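Local coordinates for Ras GTPase-activating-like protein IQGAP2 (Homo sapiens, PDB 5CJP) that probably binds GTP-loaded Rho-family GTPases through an all-helical domain related to Ras GTPase-activating proteins, at residues D185-S190 and K272-A277; A175-L180 and L290-N295; Y19-N24 and M44-F49; L31-P36 and K66-A71. All coordinates share one frame; numbering follows the deposited sequence.

Contact 1 of 4, residues D185-S190 and K272-A277; sequences DKVLNS and KVLQHA
Leu274 points its two methyl groups at Val187 and Leu188, joining helix 261-278 to helix 167-193 inside the all-helical Ras-GAP-related domain. The case illustrates how a single branched side chain can serve two neighbouring positions of a facing helix. Its CG stands anti to the carbonyl carbon (chi1 -72°), and the fork beyond it parts toward different partners. One prong, CD1, comes 3.8 Å from Val187 CG1, the two side chains passing each other at a slant. The other, CD2, lies over the root of the next residue, 4.3 Å from Leu188 CB. Val187 offers CG1 rather than CG2 because that methyl is the one anti to its backbone N (chi1 171°). The remaining sides of this buried patch are covered by other helices: Ile242, Val117 and Ile121 pack on Val187, Tyr234 on Leu274, and Tyr296 and Thr300 on Leu188. One residue along from Leu274, Gln275 donates through NE2 to the backbone of another protein chain, so the inner packing and an interface share this helix. Beside this patch, on helix 167-193, Lys186 O is gripped twice from opposite faces of its plane, by Ser190 OG at 3.0 Å and by Ser190 N.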
loop_
_atom_site.group_PDB
_atom_site.type_symbol
_atom_site.label_atom_id
_atom_site.label_comp_id
_atom_site.label_asym_id
_atom_site.label_seq_id
_atom_site.Cartn_x
_atom_site.Cartn_y
_atom_site.Cartn_z
ATOM N N ASP E 185 -16.976 34.312 -18.595
ATOM C CA ASP E 185 -18.048 33.789 -19.435
ATOM C C ASP E 185 -17.701 32.378 -19.897
ATOM O O ASP E 185 -18.582 31.523 -20.016
ATOM C CB ASP E 185 -18.306 34.702 -20.645
ATOM C CG ASP E 185 -19.742 34.591 -21.168
ATOM O OD1 ASP E 185 -19.938 34.669 -22.396
ATOM O OD2 ASP E 185 -20.682 34.439 -20.349
ATOM N N LYS E 186 -16.418 32.128 -20.158
ATOM C CA LYS E 186 -15.994 30.796 -20.562
ATOM C C LYS E 186 -16.286 29.820 -19.419
ATOM O O LYS E 186 -16.887 28.772 -19.636
ATOM C CB LYS E 186 -14.505 30.781 -20.912
ATOM C CG LYS E 186 -14.187 31.473 -22.231
ATOM C CD LYS E 186 -12.786 31.177 -22.728
ATOM C CE LYS E 186 -12.607 31.739 -24.138
ATOM N NZ LYS E 186 -11.259 31.472 -24.731
ATOM N N VAL E 187 -15.886 30.167 -18.199
ATOM C CA VAL E 187 -16.140 29.309 -17.049
ATOM C C VAL E 187 -17.634 29.081 -16.863
ATOM O O VAL E 187 -18.097 27.952 -16.759
ATOM C CB VAL E 187 -15.607 29.925 -15.751
ATOM C CG1 VAL E 187 -16.080 29.109 -14.575
ATOM C CG2 VAL E 187 -14.086 29.987 -15.784
ATOM N N LEU E 188 -18.377 30.176 -16.820
ATOM C CA LEU E 188 -19.810 30.138 -16.645
ATOM C C LEU E 188 -20.518 29.230 -17.632
ATOM O O LEU E 188 -21.381 28.446 -17.251
ATOM C CB LEU E 188 -20.379 31.546 -16.764
ATOM C CG LEU E 188 -21.900 31.624 -16.806
ATOM C CD1 LEU E 188 -22.448 31.092 -15.482
ATOM C CD2 LEU E 188 -22.353 33.058 -17.063
ATOM N N ASN E 189 -20.174 29.330 -18.904
ATOM C CA ASN E 189 -20.838 28.497 -19.899
ATOM C C ASN E 189 -20.560 27.003 -19.711
ATOM O O ASN E 189 -21.445 26.176 -19.945
ATOM C CB ASN E 189 -20.459 28.959 -21.317
ATOM C CG ASN E 189 -21.146 30.281 -21.711
ATOM O OD1 ASN E 189 -20.639 31.023 -22.551
ATOM N ND2 ASN E 189 -22.304 30.563 -21.116
ATOM N N SER E 190 -19.348 26.655 -19.278
ATOM C CA SER E 190 -19.011 25.255 -19.046
ATOM C C SER E 190 -19.950 24.723 -17.972
ATOM O O SER E 190 -20.563 23.661 -18.124
ATOM C CB SER E 190 -17.577 25.120 -18.546
ATOM O OG SER E 190 -16.675 25.795 -19.398
ATOM N N LYS E 272 -14.730 35.620 -7.676
ATOM C CA LYS E 272 -15.396 36.742 -7.052
ATOM C C LYS E 272 -16.566 37.198 -7.922
ATOM O O LYS E 272 -17.685 37.364 -7.435
ATOM C CB LYS E 272 -14.413 37.888 -6.822
ATOM C CG LYS E 272 -14.992 39.023 -5.993
ATOM C CD LYS E 272 -13.968 40.092 -5.767
ATOM C CE LYS E 272 -14.563 41.318 -5.094
ATOM N NZ LYS E 272 -13.552 42.427 -5.064
ATOM N N VAL E 273 -16.327 37.389 -9.210
ATOM C CA VAL E 273 -17.416 37.811 -10.083
ATOM C C VAL E 273 -18.557 36.803 -10.063
ATOM O O VAL E 273 -19.718 37.180 -9.941
ATOM C CB VAL E 273 -16.957 37.987 -11.535
ATOM C CG1 VAL E 273 -18.163 38.278 -12.417
ATOM C CG2 VAL E 273 -15.966 39.125 -11.626
ATOM N N LEU E 274 -18.237 35.518 -10.175
ATOM C CA LEU E 274 -19.279 34.503 -10.169
ATOM C C LEU E 274 -20.030 34.387 -8.831
ATOM O O LEU E 274 -21.235 34.114 -8.830
ATOM C CB LEU E 274 -18.706 33.145 -10.608
ATOM C CG LEU E 274 -18.336 32.983 -12.099
ATOM C CD1 LEU E 274 -17.882 31.553 -12.373
ATOM C CD2 LEU E 274 -19.526 33.310 -12.979
ATOM N N GLN E 275 -19.343 34.602 -7.704
ATOM C CA GLN E 275 -20.000 34.543 -6.395
ATOM C C GLN E 275 -21.084 35.601 -6.416
ATOM O O GLN E 275 -22.257 35.306 -6.243
ATOM C CB GLN E 275 -19.042 34.896 -5.268
ATOM C CG GLN E 275 -19.121 34.038 -4.002
ATOM C CD GLN E 275 -20.530 33.680 -3.522
ATOM O OE1 GLN E 275 -21.258 32.991 -4.220
ATOM N NE2 GLN E 275 -20.897 34.124 -2.314
ATOM N N HIS E 276 -20.667 36.840 -6.652
ATOM C CA HIS E 276 -21.589 37.971 -6.716
ATOM C C HIS E 276 -22.802 37.699 -7.588
ATOM O O HIS E 276 -23.932 37.996 -7.193
ATOM C CB HIS E 276 -20.858 39.209 -7.221
ATOM C CG HIS E 276 -20.013 39.863 -6.178
ATOM N ND1 HIS E 276 -20.464 40.909 -5.401
ATOM C CD2 HIS E 276 -18.761 39.584 -5.744
ATOM C CE1 HIS E 276 -19.527 41.246 -4.534
ATOM N NE2 HIS E 276 -18.484 40.459 -4.720
ATOM N N ALA E 277 -22.567 37.135 -8.770
ATOM C CA ALA E 277 -23.657 36.821 -9.685
ATOM C C ALA E 277 -24.577 35.786 -9.064
ATOM O O ALA E 277 -25.788 35.967 -9.045
ATOM C CB ALA E 277 -23.110 36.309 -10.987
#

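Contact 2 of 4, residues A175-L180 and L290-N295; sequences ASIENL and LSSMNN
Ile177 turns its CG2 methyl into the bend of Met293, and this is the close-packed part of the contact. The methyl lies 3.7 Å from Met293 CG and 3.9 Å from Met293 SD, so it rests alongside the thioether chain as the two side chains cross at a slant. The branch points there because it is CG2, and not CG1, that stands anti to the backbone N of Ile177. Met293 then bends at its last torsion (chi3 90°), carrying CE inward toward the helix 167-193 backbone and to within 4.3 Å of Leu180 CD1. Both Met293 and Leu180 are buried, and Val273 of helix 261-278 packs against each of them. The outer side is looser and more polar. There Ser292, which is exposed, brings OG to 3.8 Å from the same Ile177 CG2, a van der Waals approach without a hydrogen bond. The backbone carrying these side chains turns sharply, with Met293 N bonded to Leu290 O at 2.9 Å. Helix 167-193 of the Ras-GAP-related domain thus packs here against the turn-rich segment 290-295, part of the layered helix packing of an all-helical fold.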
loop_
_atom_site.group_PDB
_atom_site.type_symbol
_atom_site.label_atom_id
_atom_site.label_comp_id
_atom_site.label_asym_id
_atom_site.label_seq_id
_atom_site.Cartn_x
_atom_site.Cartn_y
_atom_site.Cartn_z
ATOM N N ALA E 175 -8.954 47.220 -19.159
ATOM C CA ALA E 175 -8.620 45.989 -19.858
ATOM C C ALA E 175 -8.888 44.773 -18.976
ATOM O O ALA E 175 -9.504 43.800 -19.422
ATOM C CB ALA E 175 -7.153 46.015 -20.283
ATOM N N SER E 176 -8.421 44.827 -17.732
ATOM C CA SER E 176 -8.626 43.726 -16.799
ATOM C C SER E 176 -10.097 43.385 -16.718
ATOM O O SER E 176 -10.476 42.218 -16.679
ATOM C CB SER E 176 -8.102 44.094 -15.406
ATOM O OG SER E 176 -6.692 43.966 -15.335
ATOM N N ILE E 177 -10.937 44.406 -16.697
ATOM C CA ILE E 177 -12.371 44.188 -16.627
ATOM C C ILE E 177 -12.856 43.520 -17.902
ATOM O O ILE E 177 -13.858 42.816 -17.898
ATOM C CB ILE E 177 -13.113 45.503 -16.441
ATOM C CG1 ILE E 177 -12.629 46.151 -15.146
ATOM C CG2 ILE E 177 -14.609 45.279 -16.409
ATOM C CD1 ILE E 177 -13.085 47.558 -14.994
ATOM N N GLU E 178 -12.139 43.739 -18.998
ATOM C CA GLU E 178 -12.533 43.141 -20.259
ATOM C C GLU E 178 -12.100 41.699 -20.241
ATOM O O GLU E 178 -12.882 40.804 -20.549
ATOM C CB GLU E 178 -11.881 43.862 -21.435
ATOM C CG GLU E 178 -12.890 44.477 -22.378
ATOM C CD GLU E 178 -13.815 43.446 -22.986
ATOM O OE1 GLU E 178 -13.359 42.698 -23.878
ATOM O OE2 GLU E 178 -14.990 43.375 -22.563
ATOM N N ASN E 179 -10.843 41.487 -19.872
ATOM C CA ASN E 179 -10.279 40.152 -19.788
ATOM C C ASN E 179 -11.116 39.302 -18.837
ATOM O O ASN E 179 -11.562 38.214 -19.193
ATOM C CB ASN E 179 -8.835 40.208 -19.268
ATOM C CG ASN E 179 -7.874 40.848 -20.257
ATOM O OD1 ASN E 179 -7.624 40.317 -21.338
ATOM N ND2 ASN E 179 -7.328 41.992 -19.884
ATOM N N LEU E 180 -11.329 39.819 -17.629
ATOM C CA LEU E 180 -12.087 39.118 -16.600
ATOM C C LEU E 180 -13.451 38.646 -17.096
ATOM O O LEU E 180 -13.809 37.478 -16.927
ATOM C CB LEU E 180 -12.277 40.016 -15.367
ATOM C CG LEU E 180 -12.037 39.440 -13.949
ATOM C CD1 LEU E 180 -12.621 40.412 -12.923
ATOM C CD2 LEU E 180 -12.684 38.066 -13.780
ATOM N N LEU E 290 -15.892 48.747 -10.523
ATOM C CA LEU E 290 -16.203 47.540 -11.285
ATOM C C LEU E 290 -17.669 47.526 -11.708
ATOM O O LEU E 290 -18.119 46.591 -12.369
ATOM C CB LEU E 290 -15.905 46.297 -10.445
ATOM C CG LEU E 290 -14.495 45.713 -10.470
ATOM C CD1 LEU E 290 -13.481 46.790 -10.221
ATOM C CD2 LEU E 290 -14.390 44.623 -9.417
ATOM N N SER E 291 -18.396 48.575 -11.334
ATOM C CA SER E 291 -19.822 48.702 -11.636
ATOM C C SER E 291 -20.218 48.464 -13.095
ATOM O O SER E 291 -21.372 48.156 -13.385
ATOM C CB SER E 291 -20.320 50.081 -11.200
ATOM O OG SER E 291 -19.711 51.115 -11.956
ATOM N N SER E 292 -19.276 48.615 -14.016
ATOM C CA SER E 292 -19.587 48.393 -15.419
ATOM C C SER E 292 -20.022 46.947 -15.652
ATOM O O SER E 292 -20.662 46.636 -16.661
ATOM C CB SER E 292 -18.371 48.719 -16.285
ATOM O OG SER E 292 -17.260 47.926 -15.925
ATOM N N MET E 293 -19.685 46.071 -14.705
ATOM C CA MET E 293 -20.020 44.652 -14.804
ATOM C C MET E 293 -21.390 44.318 -14.240
ATOM O O MET E 293 -21.868 43.203 -14.405
ATOM C CB MET E 293 -18.968 43.802 -14.080
ATOM C CG MET E 293 -17.561 43.915 -14.664
ATOM S SD MET E 293 -16.271 42.885 -13.884
ATOM C CE MET E 293 -16.368 41.401 -14.846
ATOM N N ASN E 294 -22.032 45.278 -13.589
ATOM C CA ASN E 294 -23.330 45.016 -12.990
ATOM C C ASN E 294 -24.390 44.535 -13.958
ATOM O O ASN E 294 -25.354 43.875 -13.554
ATOM C CB ASN E 294 -23.823 46.246 -12.242
ATOM C CG ASN E 294 -22.975 46.554 -11.041
ATOM O OD1 ASN E 294 -22.189 45.715 -10.601
ATOM N ND2 ASN E 294 -23.122 47.751 -10.499
ATOM N N ASN E 295 -24.226 44.863 -15.232
ATOM C CA ASN E 295 -25.188 44.427 -16.228
ATOM C C ASN E 295 -24.945 42.951 -16.486
ATOM O O ASN E 295 -25.887 42.170 -16.589
ATOM C CB ASN E 295 -25.019 45.225 -17.521
ATOM C CG ASN E 295 -25.244 46.709 -17.319
ATOM O OD1 ASN E 295 -26.323 47.128 -16.901
ATOM N ND2 ASN E 295 -24.227 47.512 -17.615
#

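Contact 3 of 4, residues Y19-N24 and M44-F49; sequences YLLQTN and MDTVIF
Leu21 and Val47 mark the nearest backbone approach, with their CA atoms 7.0 Å apart and the two helix segments running in the same general sense but clearly inclined. Across that interval a single side chain does most of the reaching. Leu21 leaves its helix along the flank, but both of its methyls end up against helix 37-54, one on the backbone and one on a side chain. CD2 sits 4.1 Å from Thr46 O and 4.3 Å from Val47 CA, and thus lies on the main chain of the neighbouring helix. Its fellow methyl CD1 is 4.2 Å from Thr46 OG1, the two side chains crossing at about a right angle. Val47 adds a more distant apolar touch, CG1 to Leu21 CD2 at 4.5 Å. No hydrogen bond spans the segments, and the interaction is van der Waals throughout; Thr46 O meanwhile accepts from Thr50 OG1 in its own helix. Leu28, on helix 25-34, packs against both Leu21 and Val47 and so joins the same cluster. At the end of helix 7-23, Asn24 caps the next helix through OD1, bonded to Tyr27 N. A bound GTP lies about 13 Å from the Leu21 side chain. The whole is an example of packing within a run of consecutive helices, where the first and third meet directly and a leucine of the second packs beside both.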
loop_
_atom_site.group_PDB
_atom_site.type_symbol
_atom_site.label_atom_id
_atom_site.label_comp_id
_atom_site.label_asym_id
_atom_site.label_seq_id
_atom_site.Cartn_x
_atom_site.Cartn_y
_atom_site.Cartn_z
ATOM N N TYR E 19 -13.720 -0.444 14.411
ATOM C CA TYR E 19 -14.861 -1.319 14.193
ATOM C C TYR E 19 -15.933 -0.643 13.320
ATOM O O TYR E 19 -16.376 -1.196 12.332
ATOM C CB TYR E 19 -15.457 -1.707 15.547
ATOM C CG TYR E 19 -16.758 -2.456 15.423
ATOM C CD1 TYR E 19 -16.812 -3.683 14.768
ATOM C CD2 TYR E 19 -17.943 -1.933 15.949
ATOM C CE1 TYR E 19 -18.011 -4.377 14.637
ATOM C CE2 TYR E 19 -19.154 -2.620 15.829
ATOM C CZ TYR E 19 -19.185 -3.840 15.172
ATOM O OH TYR E 19 -20.382 -4.524 15.032
ATOM N N LEU E 20 -16.354 0.552 13.701
ATOM C CA LEU E 20 -17.351 1.267 12.936
ATOM C C LEU E 20 -16.865 1.589 11.526
ATOM O O LEU E 20 -17.625 1.489 10.564
ATOM C CB LEU E 20 -17.743 2.548 13.667
ATOM C CG LEU E 20 -18.441 2.282 15.013
ATOM C CD1 LEU E 20 -18.862 3.593 15.655
ATOM C CD2 LEU E 20 -19.656 1.381 14.774
ATOM N N LEU E 21 -15.600 1.967 11.388
ATOM C CA LEU E 21 -15.071 2.272 10.063
ATOM C C LEU E 21 -15.269 1.137 9.064
ATOM O O LEU E 21 -15.600 1.388 7.908
ATOM C CB LEU E 21 -13.587 2.590 10.136
ATOM C CG LEU E 21 -13.227 4.063 10.241
ATOM C CD1 LEU E 21 -11.723 4.189 10.389
ATOM C CD2 LEU E 21 -13.712 4.792 9.006
ATOM N N GLN E 22 -15.063 -0.100 9.511
ATOM C CA GLN E 22 -15.187 -1.286 8.658
ATOM C C GLN E 22 -16.549 -1.969 8.676
ATOM O O GLN E 22 -16.943 -2.627 7.708
ATOM C CB GLN E 22 -14.152 -2.343 9.083
ATOM C CG GLN E 22 -12.700 -1.879 8.985
ATOM C CD GLN E 22 -11.747 -2.766 9.763
ATOM O OE1 GLN E 22 -11.482 -3.920 9.384
ATOM N NE2 GLN E 22 -11.231 -2.236 10.866
ATOM N N THR E 23 -17.270 -1.806 9.772
ATOM C CA THR E 23 -18.521 -2.514 9.953
ATOM C C THR E 23 -19.783 -1.683 9.893
ATOM O O THR E 23 -20.859 -2.215 9.579
ATOM C CB THR E 23 -18.458 -3.274 11.308
ATOM O OG1 THR E 23 -17.369 -4.197 11.262
ATOM C CG2 THR E 23 -19.703 -4.043 11.580
ATOM N N ASN E 24 -19.652 -0.393 10.184
ATOM C CA ASN E 24 -20.810 0.476 10.220
ATOM C C ASN E 24 -20.437 1.944 9.987
ATOM O O ASN E 24 -20.589 2.792 10.867
ATOM C CB ASN E 24 -21.487 0.272 11.570
ATOM C CG ASN E 24 -22.848 0.910 11.648
ATOM O OD1 ASN E 24 -23.343 1.467 10.667
ATOM N ND2 ASN E 24 -23.466 0.833 12.824
ATOM N N MET E 44 -13.119 13.575 9.114
ATOM C CA MET E 44 -13.688 13.788 7.788
ATOM C C MET E 44 -13.010 13.002 6.656
ATOM O O MET E 44 -13.641 12.176 5.995
ATOM C CB MET E 44 -13.696 15.292 7.475
ATOM C CG MET E 44 -14.805 15.754 6.525
ATOM S SD MET E 44 -16.483 15.257 7.031
ATOM C CE MET E 44 -16.616 16.064 8.621
ATOM N N ASP E 45 -11.727 13.235 6.432
ATOM C CA ASP E 45 -11.040 12.526 5.366
ATOM C C ASP E 45 -11.134 11.012 5.473
ATOM O O ASP E 45 -11.575 10.331 4.537
ATOM C CB ASP E 45 -9.574 12.936 5.332
ATOM C CG ASP E 45 -9.356 14.289 4.671
ATOM O OD1 ASP E 45 -10.292 15.117 4.639
ATOM O OD2 ASP E 45 -8.229 14.525 4.189
ATOM N N THR E 46 -10.737 10.480 6.618
ATOM C CA THR E 46 -10.736 9.040 6.797
ATOM C C THR E 46 -12.108 8.380 6.665
ATOM O O THR E 46 -12.214 7.267 6.163
ATOM C CB THR E 46 -10.050 8.691 8.128
ATOM O OG1 THR E 46 -10.990 8.078 9.014
ATOM C CG2 THR E 46 -9.481 9.972 8.762
ATOM N N VAL E 47 -13.170 9.056 7.075
ATOM C CA VAL E 47 -14.488 8.445 6.921
ATOM C C VAL E 47 -14.948 8.552 5.468
ATOM O O VAL E 47 -15.523 7.611 4.906
ATOM C CB VAL E 47 -15.546 9.105 7.835
ATOM C CG1 VAL E 47 -15.082 9.051 9.288
ATOM C CG2 VAL E 47 -15.790 10.538 7.413
ATOM N N ILE E 48 -14.679 9.704 4.861
ATOM C CA ILE E 48 -15.064 9.918 3.480
ATOM C C ILE E 48 -14.369 8.871 2.624
ATOM O O ILE E 48 -14.996 8.244 1.746
ATOM C CB ILE E 48 -14.648 11.298 3.000
ATOM C CG1 ILE E 48 -15.366 12.379 3.823
ATOM C CG2 ILE E 48 -14.924 11.433 1.528
ATOM C CD1 ILE E 48 -16.810 12.401 3.621
ATOM N N PHE E 49 -13.078 8.662 2.895
ATOM C CA PHE E 49 -12.300 7.688 2.127
ATOM C C PHE E 49 -12.957 6.319 2.174
ATOM O O PHE E 49 -12.973 5.587 1.187
ATOM C CB PHE E 49 -10.868 7.583 2.663
ATOM C CG PHE E 49 -9.981 6.719 1.822
ATOM C CD1 PHE E 49 -9.550 7.153 0.564
ATOM C CD2 PHE E 49 -9.631 5.433 2.236
ATOM C CE1 PHE E 49 -8.786 6.309 -0.273
ATOM C CE2 PHE E 49 -8.870 4.585 1.402
ATOM C CZ PHE E 49 -8.452 5.028 0.151
#

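Contact 4 of 4, residues L31-P36 and K66-A71; sequences LIFQMP and KLFKTA
An aromatic side chain set between helices gives this contact its character: Phe33, near the end of helix 25-34, reaches across to helix 58-79 in the helical bundle of the protein. Its CG stands anti to the carbonyl carbon (chi1 -59°), which sends the ring toward the facing helix. There Leu67 and Ala71, a turn apart, and Phe68, next to Leu67, receive it. Leu67 comes from the opposite direction and places CD1 at the ring's edge, near its plane, by the side between CE2 and CZ; Phe33 CE2 is the nearer of the two, at 3.3 Å from Leu67 CD1. With Leu67 CG anti to the backbone N (chi1 -172°) the branch leans across, and the second torsion settles where CD1 comes to lie. At the same rim Phe68 presents CE2, 4.1 Å from Phe33 CZ; each ring has the other's atom near its own plane, so the two phenyls meet edge against edge and neither lies on the other's face. Ala71 fills the near end, its CB 3.7 Å from Phe33 CD2 at an oblique angle to the ring. Replacing Phe33 by an alanine would remove the whole ring and would probably open a gap between the helices, leaving Leu67 CD1 and the Phe68 edge without their aromatic neighbour. The cluster continues into helix 92-102, where Thr92 and Val93 pack on Phe33 and Met96 and Val97 on Phe68. Ile205 of helix 200-216 also touches Phe68, while Leu31 and Met35 pack on Leu370 and Gly371 of the second subunit, so helix 25-34 lies between helix 58-79 and the partner chain.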
loop_
_atom_site.group_PDB
_atom_site.type_symbol
_atom_site.label_atom_id
_atom_site.label_comp_id
_atom_site.label_asym_id
_atom_site.label_seq_id
_atom_site.Cartn_x
_atom_site.Cartn_y
_atom_site.Cartn_z
ATOM N N LEU E 31 -22.343 9.721 14.025
ATOM C CA LEU E 31 -21.659 10.176 15.230
ATOM C C LEU E 31 -20.832 11.421 14.915
ATOM O O LEU E 31 -20.699 12.344 15.751
ATOM C CB LEU E 31 -20.738 9.088 15.763
ATOM C CG LEU E 31 -21.410 7.862 16.362
ATOM C CD1 LEU E 31 -20.352 6.898 16.869
ATOM C CD2 LEU E 31 -22.318 8.284 17.502
ATOM N N ILE E 32 -20.250 11.447 13.714
ATOM C CA ILE E 32 -19.460 12.615 13.304
ATOM C C ILE E 32 -20.365 13.848 13.230
ATOM O O ILE E 32 -19.986 14.920 13.710
ATOM C CB ILE E 32 -18.732 12.364 11.933
ATOM C CG1 ILE E 32 -17.412 11.598 12.155
ATOM C CG2 ILE E 32 -18.507 13.640 11.200
ATOM C CD1 ILE E 32 -17.437 10.695 13.294
ATOM N N PHE E 33 -21.570 13.708 12.669
ATOM C CA PHE E 33 -22.472 14.867 12.579
ATOM C C PHE E 33 -22.801 15.493 13.930
ATOM O O PHE E 33 -22.878 16.714 14.045
ATOM C CB PHE E 33 -23.803 14.526 11.882
ATOM C CG PHE E 33 -23.648 14.003 10.496
ATOM C CD1 PHE E 33 -22.702 14.544 9.631
ATOM C CD2 PHE E 33 -24.421 12.943 10.055
ATOM C CE1 PHE E 33 -22.530 14.025 8.361
ATOM C CE2 PHE E 33 -24.255 12.415 8.773
ATOM C CZ PHE E 33 -23.309 12.954 7.931
ATOM N N GLN E 34 -22.977 14.682 14.962
ATOM C CA GLN E 34 -23.321 15.260 16.258
ATOM C C GLN E 34 -22.170 15.744 17.166
ATOM O O GLN E 34 -22.421 16.285 18.237
ATOM C CB GLN E 34 -24.242 14.305 17.031
ATOM C CG GLN E 34 -23.559 13.045 17.509
ATOM C CD GLN E 34 -24.524 12.036 18.110
ATOM O OE1 GLN E 34 -24.207 11.395 19.106
ATOM N NE2 GLN E 34 -25.697 11.877 17.493
ATOM N N MET E 35 -20.922 15.564 16.747
ATOM C CA MET E 35 -19.768 16.020 17.535
ATOM C C MET E 35 -19.635 17.532 17.405
ATOM O O MET E 35 -20.148 18.121 16.456
ATOM C CB MET E 35 -18.468 15.427 16.991
ATOM C CG MET E 35 -18.229 13.966 17.251
ATOM S SD MET E 35 -16.791 13.405 16.287
ATOM C CE MET E 35 -15.731 14.789 16.452
ATOM N N PRO E 36 -18.951 18.188 18.357
ATOM C CA PRO E 36 -18.832 19.640 18.173
ATOM C C PRO E 36 -18.087 19.770 16.845
ATOM O O PRO E 36 -17.212 18.955 16.545
ATOM C CB PRO E 36 -17.989 20.073 19.368
ATOM C CG PRO E 36 -18.350 19.042 20.423
ATOM C CD PRO E 36 -18.333 17.761 19.626
ATOM N N LYS E 66 -29.857 8.516 2.369
ATOM C CA LYS E 66 -30.881 8.641 3.394
ATOM C C LYS E 66 -30.257 9.158 4.669
ATOM O O LYS E 66 -30.904 9.870 5.436
ATOM C CB LYS E 66 -31.558 7.297 3.632
ATOM C CG LYS E 66 -32.154 6.731 2.356
ATOM C CD LYS E 66 -33.223 7.658 1.769
ATOM C CE LYS E 66 -34.440 7.748 2.686
ATOM N NZ LYS E 66 -35.602 8.363 1.991
ATOM N N LEU E 67 -28.993 8.816 4.893
ATOM C CA LEU E 67 -28.291 9.282 6.084
ATOM C C LEU E 67 -28.148 10.797 5.950
ATOM O O LEU E 67 -28.472 11.552 6.863
ATOM C CB LEU E 67 -26.916 8.623 6.171
ATOM C CG LEU E 67 -26.044 8.798 7.414
ATOM C CD1 LEU E 67 -24.870 9.648 7.084
ATOM C CD2 LEU E 67 -26.854 9.360 8.563
ATOM N N PHE E 68 -27.659 11.237 4.798
ATOM C CA PHE E 68 -27.492 12.664 4.531
ATOM C C PHE E 68 -28.808 13.401 4.718
ATOM O O PHE E 68 -28.865 14.440 5.399
ATOM C CB PHE E 68 -27.003 12.885 3.100
ATOM C CG PHE E 68 -25.551 12.602 2.918
ATOM C CD1 PHE E 68 -25.027 12.404 1.644
ATOM C CD2 PHE E 68 -24.689 12.558 4.021
ATOM C CE1 PHE E 68 -23.658 12.167 1.468
ATOM C CE2 PHE E 68 -23.327 12.325 3.855
ATOM C CZ PHE E 68 -22.808 12.131 2.581
ATOM N N LYS E 69 -29.865 12.856 4.120
ATOM C CA LYS E 69 -31.185 13.461 4.202
ATOM C C LYS E 69 -31.674 13.698 5.628
ATOM O O LYS E 69 -31.923 14.839 6.037
ATOM C CB LYS E 69 -32.209 12.597 3.468
ATOM C CG LYS E 69 -33.523 13.318 3.249
ATOM C CD LYS E 69 -34.626 12.407 2.769
ATOM C CE LYS E 69 -35.233 11.648 3.934
ATOM N NZ LYS E 69 -36.509 10.955 3.555
ATOM N N THR E 70 -31.819 12.626 6.391
ATOM C CA THR E 70 -32.317 12.769 7.745
ATOM C C THR E 70 -31.440 13.669 8.610
ATOM O O THR E 70 -31.949 14.384 9.472
ATOM C CB THR E 70 -32.452 11.414 8.422
ATOM O OG1 THR E 70 -31.168 11.001 8.890
ATOM C CG2 THR E 70 -32.973 10.386 7.439
ATOM N N ALA E 71 -30.133 13.637 8.379
ATOM C CA ALA E 71 -29.215 14.471 9.148
ATOM C C ALA E 71 -29.397 15.934 8.767
ATOM O O ALA E 71 -29.347 16.815 9.625
ATOM C CB ALA E 71 -27.753 14.035 8.910
#

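Contacts 1 and 2 form one patch and contacts 3 and 4 another, on opposite sides of the chain's centre, with contacts 1 and 3 about 36 Å apart between centres. In the first patch helix 167-193 serves both contacts, which touch each other through Val273. Contact 1 is fully buried and aliphatic, whereas contact 2 adds a sulfur-containing chain and an exposed serine at its edge. Contacts 3 and 4, both partly buried, meet where Leu20 packs on Leu31 and Met44 on Ile32. The former rests a leucine on backbone, the latter relies on aromatic edges, and both touch the second subunit.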